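Local coordinates for protein MAU2 chromatid cohesion factor homolog (Saccharomyces cerevisiae, PDB 4XDN) that forms a complex with SCC2 that is required for the cohesin complex to associate with chromosomes, and so takes part in sister chromatid cohesion, at residues 348-351 / 352-356. Numbering follows the deposited sequence.
Sequences LPKV and YSTTQ
Ser-353 and Thr-354 both turn their hydroxyls back onto the carbonyl of Lys-350, one turn earlier in helix 339-360. Lys-350 O accepts three bonds. The backbone bond from Thr-354 N is 2.8 Å long. Thr-354 OG1 comes in at 2.9 Å from above the carbonyl plane, not on a lone pair. Ser-353 OG reaches the same Lys-350 O at 3.0 Å, well to the side, with a C=O...O angle of 111°. It gets there because chi1 of 65° sets OG between its own backbone N and carbonyl carbon. With an alanine here the OG is gone, and Lys-350 O would probably be held by the two Thr-354 donors alone.

Thr-355 repeats the threonine pattern on the buried side. Its OG1 lies beside its own N (chi1 -62°) and donates to Val-351 O at 2.7 Å. Thr-355 N binds that oxygen from the opposite face of the carbonyl plane. Val-351 lies alongside Thr-355, its CG1 4.1 Å from Thr-355 OG1. Val-351 touches Leu-325 and Cys-386, and Thr-355 touches Ile-382, so this face packs against both helix 317-331 and helix 369-398.

The other side is looser. The extended chain of the exposed Lys-350 runs the same way as Thr-354, but its CG comes no nearer than 4.0 Å to Thr-354 OG1. Pro-349 is exposed too.

Thr-355 OG1 donates within its own helix and also bonds to Asn-322 ND2. This buried hydroxyl is therefore satisfied, and it ties helix 339-360 to helix 317-331.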
ATOM      1  N   LEU A 348      16.812  -7.613   3.554  1.00 34.97           N
ATOM      2  CA  LEU A 348      15.532  -7.587   4.252  1.00 33.51           C
ATOM      3  C   LEU A 348      15.778  -7.573   5.763  1.00 33.08           C
ATOM      4  O   LEU A 348      15.105  -6.846   6.493  1.00 31.98           O
ATOM      5  CB  LEU A 348      14.650  -8.774   3.854  1.00 31.23           C
ATOM      6  CG  LEU A 348      13.757  -8.591   2.617  1.00 31.83           C
ATOM      7  CD1 LEU A 348      12.954  -9.854   2.353  1.00 31.35           C
ATOM      8  CD2 LEU A 348      12.811  -7.400   2.759  1.00 35.14           C
ATOM      9  N   PRO A 349      16.744  -8.378   6.240  1.00 36.61           N
ATOM     10  CA  PRO A 349      17.161  -8.260   7.642  1.00 35.89           C
ATOM     11  C   PRO A 349      17.627  -6.855   8.017  1.00 34.12           C
ATOM     12  O   PRO A 349      17.399  -6.423   9.145  1.00 36.08           O
ATOM     13  CB  PRO A 349      18.312  -9.259   7.742  1.00 39.06           C
ATOM     14  CG  PRO A 349      17.981 -10.294   6.743  1.00 40.01           C
ATOM     15  CD  PRO A 349      17.319  -9.578   5.605  1.00 38.66           C
ATOM     16  N   LYS A 350      18.269  -6.153   7.087  1.00 32.71           N
ATOM     17  CA  LYS A 350      18.723  -4.791   7.349  1.00 34.75           C
ATOM     18  C   LYS A 350      17.533  -3.845   7.474  1.00 33.29           C
ATOM     19  O   LYS A 350      17.489  -3.008   8.375  1.00 33.37           O
ATOM     20  CB  LYS A 350      19.668  -4.309   6.246  1.00 38.87           C
ATOM     21  CG  LYS A 350      20.098  -2.857   6.393  1.00 45.12           C
ATOM     22  CD  LYS A 350      21.155  -2.480   5.367  1.00 51.97           C
ATOM     23  CE  LYS A 350      21.482  -0.993   5.426  1.00 56.18           C
ATOM     24  NZ  LYS A 350      22.381  -0.576   4.314  1.00 58.96           N
ATOM     25  N   VAL A 351      16.575  -3.982   6.560  1.00 32.24           N
ATOM     26  CA  VAL A 351      15.334  -3.220   6.619  1.00 33.41           C
ATOM     27  C   VAL A 351      14.639  -3.475   7.950  1.00 34.11           C
ATOM     28  O   VAL A 351      14.129  -2.552   8.589  1.00 32.08           O
ATOM     29  CB  VAL A 351      14.382  -3.595   5.459  1.00 33.98           C
ATOM     30  CG1 VAL A 351      13.041  -2.876   5.593  1.00 32.83           C
ATOM     31  CG2 VAL A 351      15.029  -3.275   4.119  1.00 34.67           C
ATOM     32  N   TYR A 352      14.626  -4.738   8.362  1.00 32.64           N
ATOM     33  CA  TYR A 352      14.016  -5.128   9.625  1.00 32.43           C
ATOM     34  C   TYR A 352      14.701  -4.426  10.797  1.00 34.61           C
ATOM     35  O   TYR A 352      14.042  -3.753  11.591  1.00 33.24           O
ATOM     36  CB  TYR A 352      14.085  -6.644   9.798  1.00 32.53           C
ATOM     37  CG  TYR A 352      13.302  -7.170  10.977  1.00 31.70           C
ATOM     38  CD1 TYR A 352      13.890  -7.279  12.231  1.00 35.52           C
ATOM     39  CD2 TYR A 352      11.979  -7.566  10.839  1.00 30.69           C
ATOM     40  CE1 TYR A 352      13.182  -7.762  13.314  1.00 38.11           C
ATOM     41  CE2 TYR A 352      11.261  -8.053  11.919  1.00 33.23           C
ATOM     42  CZ  TYR A 352      11.869  -8.148  13.154  1.00 36.29           C
ATOM     43  OH  TYR A 352      11.169  -8.629  14.237  1.00 38.75           O
ATOM     44  N   SER A 353      16.020  -4.572  10.893  1.00 36.22           N
ATOM     45  CA  SER A 353      16.777  -3.984  11.997  1.00 38.69           C
ATOM     46  C   SER A 353      16.730  -2.455  11.982  1.00 36.64           C
ATOM     47  O   SER A 353      16.641  -1.826  13.037  1.00 36.54           O
ATOM     48  CB  SER A 353      18.234  -4.452  11.958  1.00 41.73           C
ATOM     49  OG  SER A 353      18.896  -3.976  10.800  1.00 44.29           O
ATOM     50  N   THR A 354      16.803  -1.859  10.795  1.00 35.97           N
ATOM     51  CA  THR A 354      16.708  -0.406  10.670  1.00 36.09           C
ATOM     52  C   THR A 354      15.369   0.068  11.213  1.00 35.50           C
ATOM     53  O   THR A 354      15.298   1.036  11.970  1.00 36.30           O
ATOM     54  CB  THR A 354      16.856   0.060   9.204  1.00 36.93           C
ATOM     55  OG1 THR A 354      18.178  -0.230   8.738  1.00 38.70           O
ATOM     56  CG2 THR A 354      16.602   1.565   9.074  1.00 36.77           C
ATOM     57  N   THR A 355      14.313  -0.631  10.815  1.00 33.85           N
ATOM     58  CA  THR A 355      12.957  -0.299  11.227  1.00 33.74           C
ATOM     59  C   THR A 355      12.807  -0.405  12.742  1.00 33.98           C
ATOM     60  O   THR A 355      12.157   0.434  13.365  1.00 32.83           O
ATOM     61  CB  THR A 355      11.933  -1.220  10.533  1.00 31.59           C
ATOM     62  OG1 THR A 355      12.013  -1.028   9.115  1.00 28.87           O
ATOM     63  CG2 THR A 355      10.515  -0.927  10.995  1.00 31.00           C
ATOM     64  N   GLN A 356      13.412  -1.434  13.330  1.00 33.84           N
ATOM     65  CA  GLN A 356      13.384  -1.600  14.781  1.00 35.78           C
ATOM     66  C   GLN A 356      13.981  -0.383  15.481  1.00 35.37           C
ATOM     67  O   GLN A 356      13.465   0.068  16.504  1.00 36.33           O
ATOM     68  CB  GLN A 356      14.140  -2.859  15.197  1.00 40.94           C
ATOM     69  CG  GLN A 356      13.391  -4.152  14.938  1.00 43.03           C
ATOM     70  CD  GLN A 356      14.157  -5.369  15.417  1.00 46.62           C
ATOM     71  OE1 GLN A 356      15.365  -5.486  15.199  1.00 46.03           O
ATOM     72  NE2 GLN A 356      13.459  -6.280  16.085  1.00 48.95           N
TER